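Local coordinates for pesticidal crystal protein CRY4AA (Bacillus thuringiensis, PDB 2C9K) that binds midgut epithelial cells of insect larvae and promotes their colloid-osmotic lysis, acting as a mosquito-larvicidal toxin, at residues Lys55-Lys60 and Asn206-Thr211; Phe301-Gln306 and Lys342-Gly347; Ile523-Asn528 and Asn552-Gly557. One frame throughout, in Å; residues are numbered along the deposited sequence.

Contact 1: residues Lys55-Lys60 and Asn206-Thr211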
# COMPACT_ATOMS: atom_id res chain seq x y z
N LYS A 55 -13.80 -0.72 15.05
CA LYS A 55 -14.57 -1.50 16.01
C LYS A 55 -15.78 -2.17 15.35
O LYS A 55 -16.25 -3.21 15.80
CB LYS A 55 -15.05 -0.59 17.14
CG LYS A 55 -15.86 -1.28 18.22
CD LYS A 55 -16.76 -0.27 18.93
CE LYS A 55 -16.93 -0.57 20.41
NZ LYS A 55 -15.67 -0.32 21.18
N ASN A 56 -16.28 -1.57 14.27
CA ASN A 56 -17.43 -2.12 13.57
C ASN A 56 -17.05 -3.34 12.76
O ASN A 56 -17.91 -4.16 12.45
CB ASN A 56 -18.06 -1.07 12.65
CG ASN A 56 -18.91 -0.07 13.40
OD1 ASN A 56 -19.71 -0.44 14.27
ND2 ASN A 56 -18.76 1.21 13.07
N ILE A 57 -15.78 -3.47 12.42
CA ILE A 57 -15.35 -4.63 11.64
C ILE A 57 -14.93 -5.78 12.57
O ILE A 57 -15.16 -6.95 12.27
CB ILE A 57 -14.20 -4.24 10.67
CG1 ILE A 57 -12.83 -4.55 11.26
CG2 ILE A 57 -14.28 -2.76 10.33
CD1 ILE A 57 -12.30 -5.90 10.83
N ILE A 58 -14.32 -5.44 13.70
CA ILE A 58 -13.89 -6.45 14.66
C ILE A 58 -15.07 -6.87 15.53
O ILE A 58 -15.05 -7.93 16.17
CB ILE A 58 -12.77 -5.92 15.56
CG1 ILE A 58 -11.54 -5.60 14.71
CG2 ILE A 58 -12.42 -6.94 16.62
CD1 ILE A 58 -10.36 -5.10 15.50
N LYS A 59 -16.10 -6.03 15.54
CA LYS A 59 -17.32 -6.25 16.30
C LYS A 59 -17.16 -6.73 17.74
O LYS A 59 -17.91 -7.59 18.20
CB LYS A 59 -18.24 -7.19 15.52
CG LYS A 59 -18.61 -6.67 14.13
CD LYS A 59 -19.95 -7.22 13.64
CE LYS A 59 -19.96 -8.75 13.53
NZ LYS A 59 -21.31 -9.31 13.19
N LYS A 60 -16.18 -6.17 18.45
CA LYS A 60 -15.96 -6.51 19.85
C LYS A 60 -16.34 -5.23 20.60
O LYS A 60 -16.45 -4.17 19.98
CB LYS A 60 -14.50 -6.87 20.11
CG LYS A 60 -14.19 -7.23 21.56
CD LYS A 60 -12.83 -7.91 21.69
CE LYS A 60 -12.59 -8.43 23.10
NZ LYS A 60 -11.38 -9.30 23.17
N ASN A 206 -4.21 -11.07 14.36
CA ASN A 206 -4.23 -12.28 15.16
C ASN A 206 -5.47 -12.37 16.04
O ASN A 206 -5.93 -13.46 16.37
CB ASN A 206 -2.97 -12.37 16.01
CG ASN A 206 -3.02 -13.51 17.00
OD1 ASN A 206 -3.46 -13.33 18.14
ND2 ASN A 206 -2.57 -14.68 16.58
N LEU A 207 -6.02 -11.22 16.41
CA LEU A 207 -7.22 -11.21 17.22
C LEU A 207 -8.33 -11.86 16.39
O LEU A 207 -8.95 -12.84 16.79
CB LEU A 207 -7.62 -9.78 17.58
CG LEU A 207 -8.97 -9.61 18.28
CD1 LEU A 207 -8.95 -10.37 19.60
CD2 LEU A 207 -9.25 -8.13 18.50
N ILE A 208 -8.55 -11.31 15.20
CA ILE A 208 -9.58 -11.84 14.32
C ILE A 208 -9.37 -13.31 14.00
O ILE A 208 -10.28 -14.12 14.13
CB ILE A 208 -9.63 -11.05 12.99
CG1 ILE A 208 -9.98 -9.58 13.27
CG2 ILE A 208 -10.65 -11.68 12.05
CD1 ILE A 208 -10.07 -8.72 12.05
N LYS A 209 -8.15 -13.66 13.59
CA LYS A 209 -7.83 -15.03 13.21
C LYS A 209 -7.87 -15.99 14.39
O LYS A 209 -7.68 -17.19 14.24
CB LYS A 209 -6.44 -15.07 12.57
CG LYS A 209 -6.12 -16.35 11.83
CD LYS A 209 -4.75 -16.24 11.17
CE LYS A 209 -4.41 -17.47 10.35
NZ LYS A 209 -3.08 -17.31 9.68
N THR A 210 -8.16 -15.44 15.57
CA THR A 210 -8.21 -16.24 16.79
C THR A 210 -9.61 -16.31 17.38
O THR A 210 -9.91 -17.20 18.16
CB THR A 210 -7.22 -15.65 17.83
OG1 THR A 210 -5.98 -16.36 17.76
CG2 THR A 210 -7.80 -15.69 19.23
N THR A 211 -10.47 -15.38 16.99
CA THR A 211 -11.83 -15.31 17.51
C THR A 211 -12.91 -16.04 16.71
O THR A 211 -13.22 -15.65 15.59
CB THR A 211 -12.27 -13.85 17.63
OG1 THR A 211 -11.40 -13.17 18.55
CG2 THR A 211 -13.71 -13.76 18.11

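Contact 2: residues Phe301-Gln306 and Lys342-Gly347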
# COMPACT_ATOMS: atom_id res chain seq x y z
N PHE A 301 -14.63 -12.90 -19.48
CA PHE A 301 -15.75 -13.64 -18.88
C PHE A 301 -16.56 -14.41 -19.92
O PHE A 301 -17.04 -13.83 -20.89
CB PHE A 301 -16.69 -12.68 -18.15
CG PHE A 301 -16.15 -12.16 -16.86
CD1 PHE A 301 -15.08 -11.27 -16.84
CD2 PHE A 301 -16.70 -12.56 -15.65
CE1 PHE A 301 -14.57 -10.78 -15.63
CE2 PHE A 301 -16.20 -12.08 -14.43
CZ PHE A 301 -15.13 -11.20 -14.43
N TYR A 302 -16.72 -15.71 -19.70
CA TYR A 302 -17.50 -16.55 -20.60
C TYR A 302 -18.98 -16.52 -20.20
O TYR A 302 -19.31 -16.62 -19.02
CB TYR A 302 -17.03 -18.00 -20.57
CG TYR A 302 -15.66 -18.25 -21.13
CD1 TYR A 302 -14.53 -18.23 -20.31
CD2 TYR A 302 -15.49 -18.57 -22.48
CE1 TYR A 302 -13.26 -18.52 -20.83
CE2 TYR A 302 -14.23 -18.85 -23.00
CZ TYR A 302 -13.13 -18.83 -22.17
OH TYR A 302 -11.89 -19.12 -22.69
N GLU A 303 -19.86 -16.40 -21.19
CA GLU A 303 -21.30 -16.39 -20.94
C GLU A 303 -21.88 -17.68 -21.50
O GLU A 303 -21.19 -18.40 -22.23
CB GLU A 303 -21.95 -15.21 -21.64
CG GLU A 303 -21.65 -15.17 -23.13
CD GLU A 303 -22.48 -14.16 -23.87
OE1 GLU A 303 -22.44 -12.97 -23.51
OE2 GLU A 303 -23.18 -14.57 -24.83
N LYS A 304 -23.13 -17.98 -21.18
CA LYS A 304 -23.76 -19.19 -21.68
C LYS A 304 -24.25 -19.02 -23.12
O LYS A 304 -24.67 -17.92 -23.51
CB LYS A 304 -24.92 -19.61 -20.76
CG LYS A 304 -24.46 -20.15 -19.42
CD LYS A 304 -25.61 -20.62 -18.55
CE LYS A 304 -26.46 -19.46 -18.08
NZ LYS A 304 -27.55 -19.93 -17.17
N ALA A 305 -24.19 -20.10 -23.89
CA ALA A 305 -24.62 -20.08 -25.29
C ALA A 305 -26.08 -19.65 -25.46
O ALA A 305 -26.45 -19.10 -26.50
CB ALA A 305 -24.42 -21.44 -25.91
N GLN A 306 -26.90 -19.92 -24.45
CA GLN A 306 -28.31 -19.55 -24.52
C GLN A 306 -28.47 -18.10 -24.94
O GLN A 306 -27.50 -17.35 -25.04
CB GLN A 306 -28.98 -19.76 -23.16
CG GLN A 306 -28.62 -18.70 -22.12
CD GLN A 306 -29.37 -18.88 -20.81
OE1 GLN A 306 -29.10 -19.81 -20.04
NE2 GLN A 306 -30.32 -17.98 -20.55
N LYS A 342 -19.67 -18.44 -24.74
CA LYS A 342 -19.10 -17.31 -25.46
C LYS A 342 -18.18 -16.43 -24.62
O LYS A 342 -18.47 -16.11 -23.47
CB LYS A 342 -20.21 -16.43 -26.03
CG LYS A 342 -20.70 -16.82 -27.41
CD LYS A 342 -21.52 -15.68 -28.01
CE LYS A 342 -20.68 -14.42 -28.15
NZ LYS A 342 -21.46 -13.26 -28.69
N LEU A 343 -17.09 -16.00 -25.24
CA LEU A 343 -16.13 -15.15 -24.57
C LEU A 343 -16.47 -13.67 -24.77
O LEU A 343 -16.58 -13.19 -25.90
CB LEU A 343 -14.72 -15.45 -25.10
CG LEU A 343 -13.52 -14.93 -24.29
CD1 LEU A 343 -13.66 -15.40 -22.85
CD2 LEU A 343 -12.21 -15.43 -24.87
N LYS A 344 -16.67 -12.96 -23.67
CA LYS A 344 -16.96 -11.53 -23.68
C LYS A 344 -15.75 -10.89 -23.01
O LYS A 344 -15.65 -10.89 -21.79
CB LYS A 344 -18.22 -11.20 -22.87
CG LYS A 344 -19.54 -11.54 -23.53
CD LYS A 344 -19.78 -10.68 -24.75
CE LYS A 344 -21.24 -10.70 -25.16
NZ LYS A 344 -22.12 -9.95 -24.21
N SER A 345 -14.85 -10.36 -23.82
CA SER A 345 -13.63 -9.76 -23.30
C SER A 345 -13.59 -8.23 -23.26
O SER A 345 -14.23 -7.56 -24.07
CB SER A 345 -12.45 -10.30 -24.12
OG SER A 345 -11.22 -9.76 -23.67
N LEU A 346 -12.84 -7.68 -22.30
CA LEU A 346 -12.65 -6.24 -22.15
C LEU A 346 -11.14 -5.98 -22.04
O LEU A 346 -10.52 -6.31 -21.03
CB LEU A 346 -13.33 -5.71 -20.88
CG LEU A 346 -12.85 -4.31 -20.46
CD1 LEU A 346 -13.24 -3.30 -21.51
CD2 LEU A 346 -13.46 -3.92 -19.12
N GLY A 347 -10.56 -5.41 -23.09
CA GLY A 347 -9.14 -5.14 -23.09
C GLY A 347 -8.77 -3.80 -22.48
O GLY A 347 -9.64 -2.99 -22.20

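Contact 3: residues Ile523-Asn528 and Asn552-Gly557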
# COMPACT_ATOMS: atom_id res chain seq x y z
N ILE A 523 20.93 0.14 -2.88
CA ILE A 523 19.98 -0.94 -2.58
C ILE A 523 19.54 -1.03 -1.11
O ILE A 523 20.37 -0.93 -0.20
CB ILE A 523 20.59 -2.30 -3.00
CG1 ILE A 523 20.49 -2.46 -4.51
CG2 ILE A 523 19.90 -3.45 -2.31
CD1 ILE A 523 21.21 -3.68 -5.00
N ARG A 524 18.24 -1.21 -0.89
CA ARG A 524 17.68 -1.35 0.47
C ARG A 524 17.34 -2.83 0.59
O ARG A 524 16.36 -3.29 -0.00
CB ARG A 524 16.42 -0.50 0.64
CG ARG A 524 15.87 -0.47 2.08
CD ARG A 524 14.82 0.62 2.29
NE ARG A 524 14.48 0.87 3.69
CZ ARG A 524 13.57 0.20 4.40
NH1 ARG A 524 12.87 -0.78 3.84
NH2 ARG A 524 13.33 0.52 5.66
N TYR A 525 18.14 -3.56 1.35
CA TYR A 525 17.96 -5.00 1.49
C TYR A 525 18.04 -5.46 2.94
O TYR A 525 18.35 -4.68 3.84
CB TYR A 525 19.07 -5.72 0.74
CG TYR A 525 20.39 -5.59 1.48
CD1 TYR A 525 20.97 -6.69 2.12
CD2 TYR A 525 21.00 -4.34 1.63
CE1 TYR A 525 22.12 -6.54 2.89
CE2 TYR A 525 22.15 -4.19 2.40
CZ TYR A 525 22.70 -5.29 3.03
OH TYR A 525 23.82 -5.13 3.81
N ALA A 526 17.79 -6.75 3.12
CA ALA A 526 17.86 -7.41 4.42
C ALA A 526 18.71 -8.65 4.16
O ALA A 526 18.76 -9.15 3.04
CB ALA A 526 16.47 -7.81 4.89
N SER A 527 19.39 -9.14 5.19
CA SER A 527 20.25 -10.30 5.00
C SER A 527 20.79 -10.87 6.30
O SER A 527 21.24 -10.12 7.16
CB SER A 527 21.43 -9.93 4.11
OG SER A 527 22.38 -10.98 4.03
N ASN A 528 20.73 -12.18 6.44
CA ASN A 528 21.28 -12.81 7.63
C ASN A 528 22.71 -13.21 7.27
O ASN A 528 23.44 -12.41 6.67
CB ASN A 528 20.45 -14.02 8.06
CG ASN A 528 20.10 -14.93 6.91
OD1 ASN A 528 20.85 -15.02 5.93
ND2 ASN A 528 18.97 -15.62 7.02
N ASN A 552 26.12 -6.97 3.63
CA ASN A 552 26.45 -7.25 5.03
C ASN A 552 25.27 -7.88 5.76
O ASN A 552 24.12 -7.73 5.35
CB ASN A 552 26.82 -5.96 5.75
CG ASN A 552 27.97 -5.24 5.10
OD1 ASN A 552 28.05 -4.01 5.16
ND2 ASN A 552 28.87 -5.98 4.47
N PRO A 553 25.55 -8.62 6.85
CA PRO A 553 24.46 -9.24 7.60
C PRO A 553 23.69 -8.08 8.21
O PRO A 553 24.27 -7.05 8.51
CB PRO A 553 25.20 -10.04 8.66
CG PRO A 553 26.49 -10.36 7.99
CD PRO A 553 26.86 -9.07 7.34
N THR A 554 22.38 -8.24 8.39
CA THR A 554 21.58 -7.15 8.95
C THR A 554 20.63 -7.65 10.02
O THR A 554 20.13 -6.88 10.84
CB THR A 554 20.79 -6.43 7.84
OG1 THR A 554 19.74 -7.29 7.38
CG2 THR A 554 21.72 -6.10 6.68
N PHE A 555 20.37 -8.95 10.00
CA PHE A 555 19.50 -9.55 10.99
C PHE A 555 19.94 -10.99 11.21
O PHE A 555 20.85 -11.48 10.54
CB PHE A 555 18.04 -9.50 10.52
CG PHE A 555 17.69 -10.49 9.45
CD1 PHE A 555 17.10 -11.71 9.78
CD2 PHE A 555 17.93 -10.21 8.11
CE1 PHE A 555 16.74 -12.62 8.79
CE2 PHE A 555 17.57 -11.11 7.11
CZ PHE A 555 16.98 -12.32 7.45
N SER A 556 19.30 -11.65 12.17
CA SER A 556 19.63 -13.03 12.47
C SER A 556 18.36 -13.85 12.63
O SER A 556 17.33 -13.35 13.10
CB SER A 556 20.49 -13.10 13.73
OG SER A 556 20.04 -12.20 14.71
N GLY A 557 18.43 -15.11 12.23
CA GLY A 557 17.26 -15.96 12.31
C GLY A 557 16.82 -16.25 10.89
O GLY A 557 17.55 -15.95 9.94

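Contact 1: residues Lys55-Lys60 and Asn206-Thr211
In the N-terminal helical bundle of this three-domain delta endotoxin, the domain that in this family is thought to form the membrane pore, Ile57 and Ile58 at the C-terminal end of helix 46-58 meet Leu207 and Ile208 of helix 183-208. No hydrogen bond crosses; the contact is apolar, mostly methyl against methyl. The side chains of Ile57 and Ile208 cross at about a right angle, with Ile57 CD1 3.8 Å from Ile208 CD1. Ile58 and Leu207 cross in the same fashion. Leu207 points toward helix 46-58, its CG anti to the backbone N (chi1 173°), and Leu207 CD2 beyond it lies 3.9 Å from Ile58 CG2. Ile58 also brings CG1 to 4.4 Å from Ile208 CD1, so it touches both residues of the other helix. Neighbouring helices extend the apolar patch: Tyr134 of helix 129-137 touches Ile58 and Leu207, whereas Thr224 and Tyr228 of helix 222-240 touch Ile57 and Ile208. Lys60, whose CB points toward the other segment, brings NZ to 4.4 Å from Leu207 CD1. A type I beta turn runs from Ile208 to Thr211; just before it, Leu207 O accepts from Thr210 N and from Thr211 OG1 (3.0 Å) on opposite faces of its carbonyl plane.

Contact 2: residues Phe301-Gln306 and Lys342-Gly347
One face of the Tyr302 ring carries Leu343 CD1, which sits over the centre, 3.4 Å from the centroid of the Tyr302 ring and 10° off the ring normal, a CH-pi contact. The Tyr302 ring also meets that of His337, their planes at about 35°. Phe301, the preceding residue, points to the other side of the sheet, where its ring stacks with His316 and meets Phe313 edge-to-face. On that same side Glu303 projects between the two lysines of the neighbouring strand. Its CG lies between the backbone N and the carbonyl carbon (chi1 55°), and Glu303 CG packs 3.5 Å from Lys342 CB. Glu303 and Lys342 run alongside each other, yet Glu303 OE2 stays 4.4 Å from Lys342 NZ, too far for a salt bridge. Lys344 does form one: its NZ is 3.1 Å from Glu303 OE1. Both ends have a further partner, Gly394 N for Glu303 OE1 and Thr392 O for Lys344 NZ, which ties the pair to the end of strand 386-392 and the loop after it. Beneath the side chains, Phe301 and Lys344 form a hydrogen-bonded pair, Lys344 N lying 2.9 Å from Phe301 O, and Glu303 N binds Lys342 O at 2.7 Å. Tyr302 and Leu343 are the non-hydrogen-bonded pair between them. Strand 342-347 is, within this chain, an outermost strand of a four-stranded antiparallel sheet in 3-2-1-4 order, the Greek key of the beta-prism domain of three-domain Cry toxins.

Contact 3: residues Ile523-Asn528 and Asn552-Gly557
Asn528 runs alongside Phe555 in the same direction, its amide tilted 37° from the ring. Asn528 CB stands over one face of the Phe555 ring, displaced toward the rim, in a CH-pi contact 4.1 Å from the ring centroid. The edge of that ring is turned to Ser527 N and Thr554 OG1, and Phe555 CE2 comes within 4.1 Å of Ala526 CB. Tyr525 slants across Thr554 instead: its OH is 3.7 Å from Thr554 CG2 and accepts a hydrogen bond from Asn552 N at 3.0 Å, while Asn552 O lies at the ring edge. These residues join the end of strand 517-527 to the loop after strand 545-550; the two strands belong to different sheets of the C-terminal beta-sandwich domain, a jelly roll in this family. Thr554 OG1, held between its own backbone N and carbonyl carbon (chi1 71°), takes the N-H of Ser527 at 2.9 Å and also bonds Asp567 O. Ser527 O accepts from Phe555 N at 3.2 Å, the donor sitting above the carbonyl plane; its shorter approach to Thr554 N is doubtful as modelled. Asn528 OD1 has a weak hydrogen bond from Thr599 N; Asn528 ND2 donates to Gly557 O at 3.3 Å, with that oxygen near the amide plane.

The three contacts fall one after another along the chain, each in a different domain: contact 1 in the helical bundle, contact 2 in the beta-prism and contact 3 in the C-terminal sandwich. None touches another. Contacts 1 and 3 are the closest pair, with centres about 34 Å apart and nearest atoms about 20 Å apart, although the whole of the beta-prism domain lies between them in sequence. Contacts 2 and 3 are the most distant, with centres about 49 Å and nearest atoms about 34 Å apart. Contact 1 lies about 39 Å from contact 2, centre to centre, and about 26 Å at the nearest atoms.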